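Local coordinates for protein iota-carrageenase (Alteromonas sp. ATCC 43554, PDB 1KTW) that hydrolyses the 1,4-beta linkages of iota-carrageenan, a sulfated galactan of red algal cell walls, from within the chain and with inversion of anomeric configuration, at residues 86-91 with 125-130; 149-154 with 183-188; 205-210 with 238-243; 244-249 with 363-368. All blocks are in the same frame, centred on the assembly; numbering follows the deposited sequence.

Interaction 1: residues 86-91 with 125-130; sequences IKPTWN and KDSRDK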
# COMPACT_ATOMS: atom_id res chain seq x y z
N ILE A 86 -12.86 1.89 17.13
CA ILE A 86 -13.06 0.52 16.64
C ILE A 86 -11.76 -0.26 16.79
O ILE A 86 -10.70 0.22 16.36
CB ILE A 86 -13.52 0.50 15.12
CG1 ILE A 86 -14.98 0.94 15.00
CG2 ILE A 86 -13.37 -0.90 14.52
CD1 ILE A 86 -15.48 1.06 13.56
N LYS A 87 -11.83 -1.44 17.41
CA LYS A 87 -10.66 -2.28 17.64
C LYS A 87 -10.91 -3.69 17.11
O LYS A 87 -12.06 -4.13 17.01
CB LYS A 87 -10.35 -2.40 19.14
CG LYS A 87 -9.99 -1.11 19.87
CD LYS A 87 -9.66 -1.43 21.34
CE LYS A 87 -9.05 -0.25 22.08
NZ LYS A 87 -8.73 -0.61 23.51
N PRO A 88 -9.85 -4.43 16.75
CA PRO A 88 -10.01 -5.80 16.24
C PRO A 88 -10.26 -6.81 17.37
O PRO A 88 -9.64 -6.72 18.43
CB PRO A 88 -8.68 -6.06 15.55
CG PRO A 88 -7.70 -5.31 16.41
CD PRO A 88 -8.44 -3.99 16.65
N THR A 89 -11.17 -7.76 17.13
CA THR A 89 -11.48 -8.82 18.10
C THR A 89 -10.34 -9.84 18.03
O THR A 89 -9.89 -10.21 16.95
CB THR A 89 -12.81 -9.54 17.73
OG1 THR A 89 -13.89 -8.59 17.69
CG2 THR A 89 -13.13 -10.65 18.75
N TRP A 90 -9.86 -10.30 19.18
CA TRP A 90 -8.77 -11.26 19.18
C TRP A 90 -9.15 -12.61 18.58
O TRP A 90 -10.20 -13.16 18.89
CB TRP A 90 -8.24 -11.48 20.60
CG TRP A 90 -7.26 -12.64 20.72
CD1 TRP A 90 -7.47 -13.83 21.38
CD2 TRP A 90 -5.95 -12.73 20.14
NE1 TRP A 90 -6.38 -14.65 21.23
CE2 TRP A 90 -5.43 -14.01 20.48
CE3 TRP A 90 -5.17 -11.87 19.37
CZ2 TRP A 90 -4.16 -14.43 20.07
CZ3 TRP A 90 -3.90 -12.29 18.96
CH2 TRP A 90 -3.41 -13.57 19.31
N ASN A 91 -8.28 -13.12 17.70
CA ASN A 91 -8.46 -14.44 17.10
C ASN A 91 -7.04 -15.02 17.01
O ASN A 91 -6.21 -14.52 16.26
CB ASN A 91 -9.06 -14.35 15.69
CG ASN A 91 -9.26 -15.72 15.06
OD1 ASN A 91 -8.45 -16.63 15.24
ND2 ASN A 91 -10.34 -15.87 14.29
N LYS A 125 -3.22 -0.31 18.77
CA LYS A 125 -2.20 -0.24 19.84
C LYS A 125 -2.32 -1.25 20.98
O LYS A 125 -1.32 -1.56 21.63
CB LYS A 125 -2.12 1.19 20.40
CG LYS A 125 -1.78 2.25 19.33
CD LYS A 125 -1.35 3.63 19.90
CE LYS A 125 -2.38 4.25 20.85
NZ LYS A 125 -3.75 4.47 20.27
N ASP A 126 -3.52 -1.77 21.23
CA ASP A 126 -3.70 -2.76 22.30
C ASP A 126 -3.76 -4.20 21.77
O ASP A 126 -3.93 -5.13 22.54
CB ASP A 126 -4.99 -2.50 23.10
CG ASP A 126 -4.99 -1.17 23.84
OD1 ASP A 126 -3.96 -0.84 24.46
OD2 ASP A 126 -6.02 -0.47 23.81
N SER A 127 -3.59 -4.38 20.46
CA SER A 127 -3.69 -5.72 19.87
C SER A 127 -2.43 -6.58 19.85
O SER A 127 -1.32 -6.08 19.63
CB SER A 127 -4.24 -5.63 18.44
OG SER A 127 -4.34 -6.92 17.84
N ARG A 128 -2.61 -7.88 20.05
CA ARG A 128 -1.51 -8.85 20.03
C ARG A 128 -1.37 -9.48 18.63
O ARG A 128 -0.42 -10.22 18.37
CB ARG A 128 -1.76 -9.95 21.07
CG ARG A 128 -2.42 -9.44 22.35
CD ARG A 128 -2.33 -10.43 23.52
NE ARG A 128 -2.73 -11.79 23.18
CZ ARG A 128 -1.90 -12.72 22.73
NH1 ARG A 128 -0.61 -12.44 22.56
NH2 ARG A 128 -2.34 -13.94 22.45
N ASP A 129 -2.32 -9.19 17.74
CA ASP A 129 -2.34 -9.73 16.37
C ASP A 129 -1.51 -8.85 15.43
O ASP A 129 -1.80 -7.66 15.26
CB ASP A 129 -3.79 -9.78 15.88
CG ASP A 129 -3.98 -10.66 14.65
OD1 ASP A 129 -2.99 -11.02 13.97
OD2 ASP A 129 -5.16 -11.00 14.36
N LYS A 130 -0.49 -9.43 14.81
CA LYS A 130 0.39 -8.70 13.89
C LYS A 130 -0.08 -8.75 12.44
O LYS A 130 0.33 -7.92 11.63
CB LYS A 130 1.82 -9.26 13.95
CG LYS A 130 2.61 -8.95 15.22
CD LYS A 130 3.31 -7.60 15.14
CE LYS A 130 4.10 -7.30 16.41
NZ LYS A 130 5.18 -8.29 16.69
O HOH W 1 -7.07 -10.31 16.28

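Interaction 2: residues 149-154 with 183-188; sequences TIDDNK and KQNNAL. With NA (sodium ion), chain K.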
# COMPACT_ATOMS: atom_id res chain seq x y z
N THR A 149 -8.98 7.87 11.30
CA THR A 149 -7.56 7.79 11.62
C THR A 149 -7.28 6.36 12.06
O THR A 149 -8.11 5.73 12.70
CB THR A 149 -7.19 8.75 12.79
OG1 THR A 149 -7.42 10.10 12.38
CG2 THR A 149 -5.72 8.58 13.20
N ILE A 150 -6.11 5.84 11.70
CA ILE A 150 -5.70 4.49 12.08
C ILE A 150 -4.43 4.60 12.94
O ILE A 150 -3.40 5.06 12.46
CB ILE A 150 -5.34 3.62 10.83
CG1 ILE A 150 -6.57 3.44 9.91
CG2 ILE A 150 -4.87 2.24 11.27
CD1 ILE A 150 -6.23 2.82 8.54
N ASP A 151 -4.51 4.21 14.22
CA ASP A 151 -3.33 4.23 15.11
C ASP A 151 -2.73 2.82 14.99
O ASP A 151 -3.16 1.91 15.70
CB ASP A 151 -3.75 4.50 16.57
CG ASP A 151 -3.68 5.98 16.97
OD1 ASP A 151 -3.58 6.86 16.10
OD2 ASP A 151 -3.75 6.26 18.19
N ASP A 152 -1.76 2.65 14.09
CA ASP A 152 -1.13 1.35 13.83
C ASP A 152 -0.09 1.03 14.92
O ASP A 152 0.19 1.86 15.79
CB ASP A 152 -0.43 1.40 12.44
CG ASP A 152 -0.27 0.02 11.80
OD1 ASP A 152 -0.42 -1.02 12.48
OD2 ASP A 152 0.02 -0.04 10.58
N ASN A 153 0.45 -0.19 14.87
CA ASN A 153 1.47 -0.65 15.82
C ASN A 153 2.45 -1.53 15.01
O ASN A 153 2.79 -2.65 15.40
CB ASN A 153 0.80 -1.44 16.94
CG ASN A 153 1.77 -1.87 18.03
OD1 ASN A 153 2.75 -1.18 18.32
ND2 ASN A 153 1.49 -3.01 18.65
N LYS A 154 2.90 -0.98 13.88
CA LYS A 154 3.80 -1.67 12.96
C LYS A 154 3.36 -3.09 12.54
O LYS A 154 4.18 -4.02 12.46
CB LYS A 154 5.23 -1.69 13.52
CG LYS A 154 5.90 -0.31 13.55
CD LYS A 154 7.42 -0.41 13.77
CE LYS A 154 8.14 0.94 13.69
NZ LYS A 154 7.79 1.85 14.83
N LYS A 183 -5.92 9.05 7.78
CA LYS A 183 -4.58 9.30 8.33
C LYS A 183 -4.12 8.03 9.06
O LYS A 183 -4.90 7.43 9.79
CB LYS A 183 -4.61 10.47 9.33
CG LYS A 183 -3.33 10.63 10.20
CD LYS A 183 -2.11 10.96 9.36
CE LYS A 183 -0.80 10.80 10.14
NZ LYS A 183 -0.64 11.79 11.24
N GLN A 184 -2.87 7.61 8.84
CA GLN A 184 -2.33 6.42 9.52
C GLN A 184 -1.06 6.80 10.30
O GLN A 184 -0.16 7.46 9.76
CB GLN A 184 -2.02 5.30 8.51
CG GLN A 184 -1.57 3.97 9.14
CD GLN A 184 -1.67 2.77 8.19
OE1 GLN A 184 -2.58 2.71 7.35
NE2 GLN A 184 -0.77 1.81 8.33
N ASN A 185 -1.02 6.40 11.57
CA ASN A 185 0.13 6.67 12.44
C ASN A 185 0.91 5.38 12.71
O ASN A 185 0.33 4.30 12.84
CB ASN A 185 -0.33 7.25 13.78
CG ASN A 185 -0.97 8.62 13.64
OD1 ASN A 185 -0.37 9.54 13.09
ND2 ASN A 185 -2.19 8.77 14.15
N ASN A 186 2.24 5.50 12.79
CA ASN A 186 3.14 4.38 13.09
C ASN A 186 3.04 3.13 12.20
O ASN A 186 2.84 2.01 12.70
CB ASN A 186 2.98 3.99 14.58
CG ASN A 186 4.19 3.23 15.13
OD1 ASN A 186 5.32 3.39 14.65
ND2 ASN A 186 3.96 2.41 16.16
N ALA A 187 3.20 3.30 10.89
CA ALA A 187 3.15 2.17 9.96
C ALA A 187 4.53 1.52 9.86
O ALA A 187 5.54 2.19 10.03
CB ALA A 187 2.73 2.64 8.56
N LEU A 188 4.55 0.22 9.55
CA LEU A 188 5.80 -0.51 9.36
C LEU A 188 6.32 -0.13 7.95
O LEU A 188 5.53 0.07 7.02
CB LEU A 188 5.54 -2.01 9.46
CG LEU A 188 6.69 -2.99 9.23
CD1 LEU A 188 7.84 -2.73 10.23
CD2 LEU A 188 6.15 -4.43 9.36
NA NA K . -3.46 8.22 18.65
O HOH W 2 2.11 -1.37 9.53
O HOH W 3 1.91 2.78 17.98
O HOH W 4 -4.77 9.74 17.00

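Interaction 3: residues 205-210 with 238-243; sequences RNLHSE and DNIRCS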
# COMPACT_ATOMS: atom_id res chain seq x y z
N ARG A 205 -8.05 10.22 -2.43
CA ARG A 205 -7.94 11.64 -2.08
C ARG A 205 -7.72 11.94 -0.58
O ARG A 205 -8.33 11.31 0.28
CB ARG A 205 -9.25 12.29 -2.58
CG ARG A 205 -9.53 13.73 -2.25
CD ARG A 205 -10.80 14.23 -3.03
NE ARG A 205 -12.07 13.61 -2.62
CZ ARG A 205 -13.22 13.75 -3.29
NH1 ARG A 205 -13.26 14.46 -4.40
NH2 ARG A 205 -14.35 13.22 -2.83
N ASN A 206 -6.86 12.91 -0.28
CA ASN A 206 -6.60 13.32 1.12
C ASN A 206 -6.14 12.15 2.00
O ASN A 206 -6.80 11.82 3.00
CB ASN A 206 -7.87 13.96 1.72
CG ASN A 206 -8.37 15.17 0.92
OD1 ASN A 206 -7.61 16.09 0.61
ND2 ASN A 206 -9.66 15.18 0.60
N LEU A 207 -5.02 11.54 1.65
CA LEU A 207 -4.51 10.38 2.40
C LEU A 207 -3.11 10.72 2.93
O LEU A 207 -2.32 11.37 2.23
CB LEU A 207 -4.46 9.15 1.47
CG LEU A 207 -5.78 8.74 0.76
CD1 LEU A 207 -5.51 7.56 -0.20
CD2 LEU A 207 -6.82 8.31 1.78
N HIS A 208 -2.79 10.27 4.14
CA HIS A 208 -1.49 10.57 4.77
C HIS A 208 -1.03 9.39 5.62
O HIS A 208 -1.81 8.88 6.43
CB HIS A 208 -1.63 11.81 5.67
CG HIS A 208 -0.37 12.22 6.38
ND1 HIS A 208 -0.31 13.34 7.18
CD2 HIS A 208 0.86 11.65 6.44
CE1 HIS A 208 0.91 13.45 7.69
NE2 HIS A 208 1.64 12.44 7.25
N SER A 209 0.22 8.97 5.46
CA SER A 209 0.78 7.85 6.22
C SER A 209 2.11 8.21 6.86
O SER A 209 3.02 8.73 6.19
CB SER A 209 0.97 6.62 5.31
OG SER A 209 1.41 5.48 6.04
N GLU A 210 2.23 7.94 8.17
CA GLU A 210 3.47 8.19 8.91
C GLU A 210 4.17 6.83 8.88
O GLU A 210 3.71 5.88 9.54
CB GLU A 210 3.17 8.58 10.38
CG GLU A 210 4.43 8.67 11.26
CD GLU A 210 4.11 8.88 12.74
OE1 GLU A 210 3.51 7.97 13.35
OE2 GLU A 210 4.45 9.96 13.28
N ASP A 238 -5.33 12.72 -5.47
CA ASP A 238 -5.07 14.14 -5.12
C ASP A 238 -4.80 14.31 -3.62
O ASP A 238 -5.48 13.70 -2.80
CB ASP A 238 -6.28 15.01 -5.50
CG ASP A 238 -6.11 16.49 -5.12
OD1 ASP A 238 -5.20 17.16 -5.65
OD2 ASP A 238 -6.88 16.98 -4.28
N ASN A 239 -3.82 15.14 -3.28
CA ASN A 239 -3.45 15.43 -1.89
C ASN A 239 -3.05 14.17 -1.13
O ASN A 239 -3.77 13.71 -0.22
CB ASN A 239 -4.59 16.16 -1.16
CG ASN A 239 -4.15 16.77 0.18
OD1 ASN A 239 -2.97 17.05 0.38
ND2 ASN A 239 -5.10 16.99 1.09
N ILE A 240 -1.91 13.61 -1.52
CA ILE A 240 -1.35 12.40 -0.91
C ILE A 240 -0.08 12.86 -0.16
O ILE A 240 0.78 13.53 -0.74
CB ILE A 240 -0.98 11.36 -2.02
CG1 ILE A 240 -2.18 11.14 -2.96
CG2 ILE A 240 -0.59 10.02 -1.38
CD1 ILE A 240 -3.48 10.61 -2.27
N ARG A 241 0.03 12.48 1.12
CA ARG A 241 1.16 12.92 1.96
C ARG A 241 1.88 11.80 2.72
O ARG A 241 1.25 10.79 3.07
CB ARG A 241 0.65 13.96 2.96
CG ARG A 241 -0.24 15.04 2.34
CD ARG A 241 -0.70 16.13 3.33
NE ARG A 241 -1.64 15.67 4.36
CZ ARG A 241 -2.83 15.12 4.12
NH1 ARG A 241 -3.27 14.94 2.88
NH2 ARG A 241 -3.61 14.75 5.14
N CYS A 242 3.17 12.02 3.00
CA CYS A 242 4.05 11.08 3.74
C CYS A 242 4.82 11.86 4.84
O CYS A 242 5.15 13.04 4.65
CB CYS A 242 5.12 10.45 2.79
SG CYS A 242 6.46 9.50 3.64
N SER A 243 5.08 11.21 5.97
CA SER A 243 5.89 11.83 7.04
C SER A 243 6.70 10.70 7.66
O SER A 243 6.16 9.62 7.93
CB SER A 243 5.02 12.56 8.09
OG SER A 243 4.20 11.65 8.82
O HOH W 5 -5.50 12.79 5.80
O HOH W 6 4.39 12.20 11.54

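Interaction 4: residues 244-249 with 363-368; sequences KGLAAV and NADLKQ. With DGS (3,6-anhydro-2-O-sulfo-alpha-D-galactopyranose), chain D; G4S (4-O-sulfo-beta-D-galactopyranose), chain B; DGS (3,6-anhydro-2-O-sulfo-alpha-D-galactopyranose), chain C.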
# COMPACT_ATOMS: atom_id res chain seq x y z
N LYS A 244 8.00 10.92 7.86
CA LYS A 244 8.90 9.89 8.44
C LYS A 244 8.75 8.50 7.79
O LYS A 244 8.72 7.47 8.48
CB LYS A 244 8.66 9.77 9.96
CG LYS A 244 8.96 11.06 10.74
CD LYS A 244 8.68 10.90 12.23
CE LYS A 244 8.78 12.25 12.95
NZ LYS A 244 8.60 12.11 14.42
N GLY A 245 8.67 8.48 6.45
CA GLY A 245 8.49 7.22 5.73
C GLY A 245 9.33 7.08 4.46
O GLY A 245 10.33 7.78 4.30
N LEU A 246 8.93 6.17 3.57
CA LEU A 246 9.64 5.92 2.31
C LEU A 246 9.26 6.93 1.21
O LEU A 246 10.14 7.56 0.59
CB LEU A 246 9.35 4.50 1.79
CG LEU A 246 9.85 3.24 2.52
CD1 LEU A 246 9.23 1.98 1.88
CD2 LEU A 246 11.39 3.18 2.44
N ALA A 247 7.95 7.06 0.98
CA ALA A 247 7.42 7.96 -0.06
C ALA A 247 5.90 8.14 0.07
O ALA A 247 5.22 7.31 0.67
CB ALA A 247 7.75 7.39 -1.44
N ALA A 248 5.37 9.22 -0.49
CA ALA A 248 3.92 9.45 -0.46
C ALA A 248 3.26 8.63 -1.57
O ALA A 248 2.23 8.00 -1.34
CB ALA A 248 3.61 10.94 -0.65
N VAL A 249 3.86 8.66 -2.76
CA VAL A 249 3.33 7.93 -3.93
C VAL A 249 4.40 7.03 -4.57
O VAL A 249 5.52 7.49 -4.86
CB VAL A 249 2.82 8.94 -5.02
CG1 VAL A 249 2.39 8.19 -6.28
CG2 VAL A 249 1.66 9.76 -4.46
N ASN A 363 14.58 11.91 9.97
CA ASN A 363 13.97 10.61 10.30
C ASN A 363 13.17 9.85 9.20
O ASN A 363 12.06 9.37 9.45
CB ASN A 363 13.08 10.79 11.53
CG ASN A 363 13.87 11.23 12.75
OD1 ASN A 363 14.65 10.45 13.29
ND2 ASN A 363 13.71 12.49 13.15
N ALA A 364 13.76 9.73 8.02
CA ALA A 364 13.15 9.02 6.88
C ALA A 364 13.42 7.50 6.91
O ALA A 364 14.40 7.06 7.53
CB ALA A 364 13.70 9.59 5.55
N ASP A 365 12.55 6.72 6.26
CA ASP A 365 12.73 5.27 6.13
C ASP A 365 13.62 5.20 4.89
O ASP A 365 13.31 5.86 3.88
CB ASP A 365 11.40 4.53 5.81
CG ASP A 365 10.52 4.29 7.04
OD1 ASP A 365 11.00 4.42 8.19
OD2 ASP A 365 9.32 3.93 6.84
N LEU A 366 14.69 4.41 4.92
CA LEU A 366 15.61 4.31 3.79
C LEU A 366 15.98 2.86 3.46
O LEU A 366 16.02 2.02 4.36
CB LEU A 366 16.91 5.09 4.09
CG LEU A 366 16.87 6.58 4.49
CD1 LEU A 366 18.25 7.01 5.01
CD2 LEU A 366 16.44 7.44 3.28
N LYS A 367 16.24 2.57 2.19
CA LYS A 367 16.64 1.22 1.76
C LYS A 367 18.17 1.19 1.61
O LYS A 367 18.79 2.23 1.38
CB LYS A 367 15.99 0.85 0.42
CG LYS A 367 14.46 0.90 0.41
CD LYS A 367 13.84 -0.13 1.36
CE LYS A 367 14.02 -1.56 0.85
NZ LYS A 367 13.38 -2.56 1.78
N GLN A 368 18.77 0.01 1.71
CA GLN A 368 20.23 -0.13 1.61
C GLN A 368 20.76 0.32 0.24
O GLN A 368 21.80 0.95 0.17
CB GLN A 368 20.65 -1.59 1.86
CG GLN A 368 22.12 -1.75 2.31
CD GLN A 368 22.56 -3.21 2.39
OE1 GLN A 368 22.84 -3.84 1.37
NE2 GLN A 368 22.60 -3.75 3.59
C1 DGS D . 11.89 -4.70 -1.57
C2 DGS D . 10.94 -3.50 -1.43
C3 DGS D . 9.59 -3.84 -2.08
C4 DGS D . 8.99 -5.06 -1.42
C5 DGS D . 9.93 -6.12 -1.96
C6 DGS D . 10.03 -5.67 -3.43
O2 DGS D . 10.93 -3.08 -0.04
O3 DGS D . 9.88 -4.23 -3.44
O4 DGS D . 7.67 -5.26 -1.92
O5 DGS D . 11.22 -5.95 -1.30
O7 DGS D . 10.25 -1.55 1.82
O8 DGS D . 8.73 -1.82 -0.13
O9 DGS D . 10.70 -0.63 -0.37
S DGS D . 10.12 -1.77 0.38
C1 G4S B . 16.05 -6.42 0.29
C2 G4S B . 14.93 -5.36 0.41
C3 G4S B . 14.02 -5.47 -0.82
C4 G4S B . 14.85 -5.26 -2.10
C5 G4S B . 15.92 -6.37 -2.13
C6 G4S B . 16.87 -6.28 -3.33
O2 G4S B . 14.16 -5.56 1.59
O3 G4S B . 12.98 -4.49 -0.73
O4 G4S B . 15.54 -3.99 -2.07
O5 G4S B . 16.76 -6.25 -0.95
O6 G4S B . 16.18 -6.25 -4.57
S G4S B . 15.08 -2.85 -3.10
O7 G4S B . 15.80 -1.61 -2.80
O8 G4S B . 13.62 -2.69 -3.07
O9 G4S B . 15.41 -3.31 -4.46
C1 DGS C . 20.65 -8.22 2.33
C2 DGS C . 19.36 -8.60 3.06
C3 DGS C . 18.36 -7.43 2.93
C4 DGS C . 18.06 -7.20 1.46
C5 DGS C . 19.38 -6.58 1.05
C6 DGS C . 19.65 -5.64 2.24
O2 DGS C . 18.86 -9.86 2.54
O3 DGS C . 19.04 -6.24 3.40
O4 DGS C . 16.96 -6.26 1.34
O5 DGS C . 20.38 -7.64 1.03
O7 DGS C . 17.03 -11.56 2.39
O8 DGS C . 16.50 -9.40 3.34
O9 DGS C . 17.83 -10.93 4.58
S DGS C . 17.53 -10.45 3.21

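Interaction 1: residues 86-91 with 125-130
Asp129 OD2 draws together both segments and strand 97-102: water 1 donates to it at 2.8 Å while donating also to Thr89 O, and His97 ND1 of that strand is a further hydrogen-bond partner. The other carboxylate oxygen is held by the backbone N of Asn131, so the buried acid is held at both oxygens. The turn that presents it is an ST turn, in which Ser127 OG accepts from Asp129 N at 3.0 Å; the same hydroxyl faces Pro88 CG. Residues 86-88 end a strand of the right-handed parallel beta-helix expected of this pectate lyase-like family, and 125-130 is the loop leaving the next coil, after strand 120-123. At the surface, Trp90 swings its indole across with CG anti to the backbone N (chi1 170°). Arg128 lies over one face of its six-membered ring in a cation-pi contact, CZ 4.1 Å from the centroid, with the guanidinium tilted 42° from the indole plane. Asp129 CA and N meet the edge of that indole. Nearer the start of both segments, the extended chain of Lys87 carries NZ to Asp126 OD2 in a 2.7 Å salt bridge, approaching on the anti side of the carboxylate, 16° out of its plane.

Interaction 2: residues 149-154 with 183-188
Lys154, Asn186 and Asp152 bury the most surface where two parallel strands, on successive coils of the beta-helix, run out into loops. Residues 149-151 and 183-185 pair in register, 10° from parallel, through Ile150 N to Lys183 O and Asn185 N to Ile150 O; Asp152 N then continues the ladder to Asn185 O. Beyond the strands Asn186 grips Lys154 twice. Its carbonyl O accepts from Lys154 N at 3.2 Å, and its OD1 takes Lys154 NZ at 2.9 Å on a lone pair in the carbonyl plane. The one bend of the lysine chain, at chi4 (68°), turns NZ into this bond, while its ammonium also reaches Trp462 O and makes a cation-pi contact with that tryptophan. Asp152 points between the segments: OD1 accepts from Asn153 N at 2.7 Å and is hydrogen-bonded to Thr155 OG1, and water 2 joins OD2 to Leu188 N. Another water links Asp152 O with Asn186 ND2. On the face shared by Thr149 and Asn185, Asp151 and a water bind a sodium ion, and Lys125 meets Asp151 OD2 as well. Asn185 ND2 donates to Asp151 OD1 at 3.1 Å, with the oxygen lying 12° out of the amide plane.

Interaction 3: residues 205-210 with 238-243
Strands 207-210 and 238-243 run 7° from parallel with their axes 4.8 Å apart, the spacing of successive coils in a parallel beta-helix. Between them the backbone bonds pass alternately in each direction: Leu207 N to Asn239 O, Arg241 N to Leu207 O, Ser209 N to Arg241 O and Ser243 N to Ser209 O. At the corner, Asn206 and Asn239 both adopt left-handed backbone angles, and their side chains join as an asparagine pair from one coil to the next. Asn239 ND2 donates to Asn206 OD1 at 2.7 Å in a nearly straight bond (171°), on a lone pair of that oxygen, although the two amide planes stand 82° apart. One face of the strands carries His208, Arg241, Glu210 and Ser243. Arg241 CB sits over the imidazole of His208 as a CH-pi contact, 4.2 Å from the centroid, and the arginine chain then bends at chi3, which brings the guanidinium face against His208 CB. Water 5 connects Arg241 NH2 to Asn206 O. At its edge the histidine ring meets Ser243 OG through NE2 at 3.1 Å, and water 6 leads from that hydroxyl to Glu210 OE2, while Glu210 OE1 accepts from Asn186 N. The other face is buried and mainly apolar: Leu207 CB packs on Ile240 CD1 at 4.1 Å, Cys242 forms a disulfide with Cys271, and Ser209 OG is bonded to Gly211 O. The polar face therefore works as a linked row from histidine to serine to water to glutamate, which probably fixes the ring's rotation.

Interaction 4: residues 244-249 with 363-368
One hydrogen bond joins the two backbones, and it comes from an unusual direction: Asp365 N donates to Gly245 O at 3.1 Å, straight at the hydrogen but delivered from well above the carbonyl plane, 65° out of it. Lys244 CA and CB rest on Asn363 O. Asp365 brings its carboxylate up to Gly245 CA, and OD2 accepts from Gly212 N, so the buried acid bridges to another loop. Leu246 divides its two methyls. CD2 lies 3.6 Å from both Asp365 CB and Asp365 O, the two side chains crossing at about a right angle, and Lys367 CD comes near it; CD1 is 3.7 Å from sulfate oxygen O7 of the anhydrogalactose sulfate of chain D. Lys367 reaches the same sugar. Its chi2 (-64°) puts CD beside the sulfate, 3.6 Å from O9, and chi3 then turns CE and NZ toward the junction with the neighbouring galactose 4-sulfate. There Lys367 NZ donates to O2 of the chain D sugar at 3.1 Å and to O3 of the galactose 4-sulfate at 3.2 Å. Weak bonds run to a sulfate oxygen of the first sugar and to O2 of the second, and Gln397 O is a protein partner of the same ammonium. Residues 244-249 form the loop from strand 231-243 to strand 250-252, and Leu246 touches Arg216 of strand 216-218 there; residues 364-366 pair with strand 399-401 in a separate two-stranded antiparallel sheet, which this contact joins to the loop after strand 231-243.

Interactions 2 and 3 are in-register parallel ladders on successive coils, and strands 177-185 and 202-210, neighbours in the beta-helix, carry them into one another through Gln184 O with Glu210 N. Both are partly buried, between surface interaction 1 and buried interaction 4. Interaction 1, lacking paired strands, relies on charge, an aromatic ring and water; Lys125 ties it to interaction 2 by a salt bridge to the sodium-binding Asp151. Interaction 4 has a single backbone bond, and its 244-249 loop continues directly from the 238-243 strand, Ala248 packing on Cys242 and Ile240. Interaction 4 contacts the bound carrageenan sugars, whereas backbone ladders dominate interactions 2 and 3, supplemented by polar side-chain bonds.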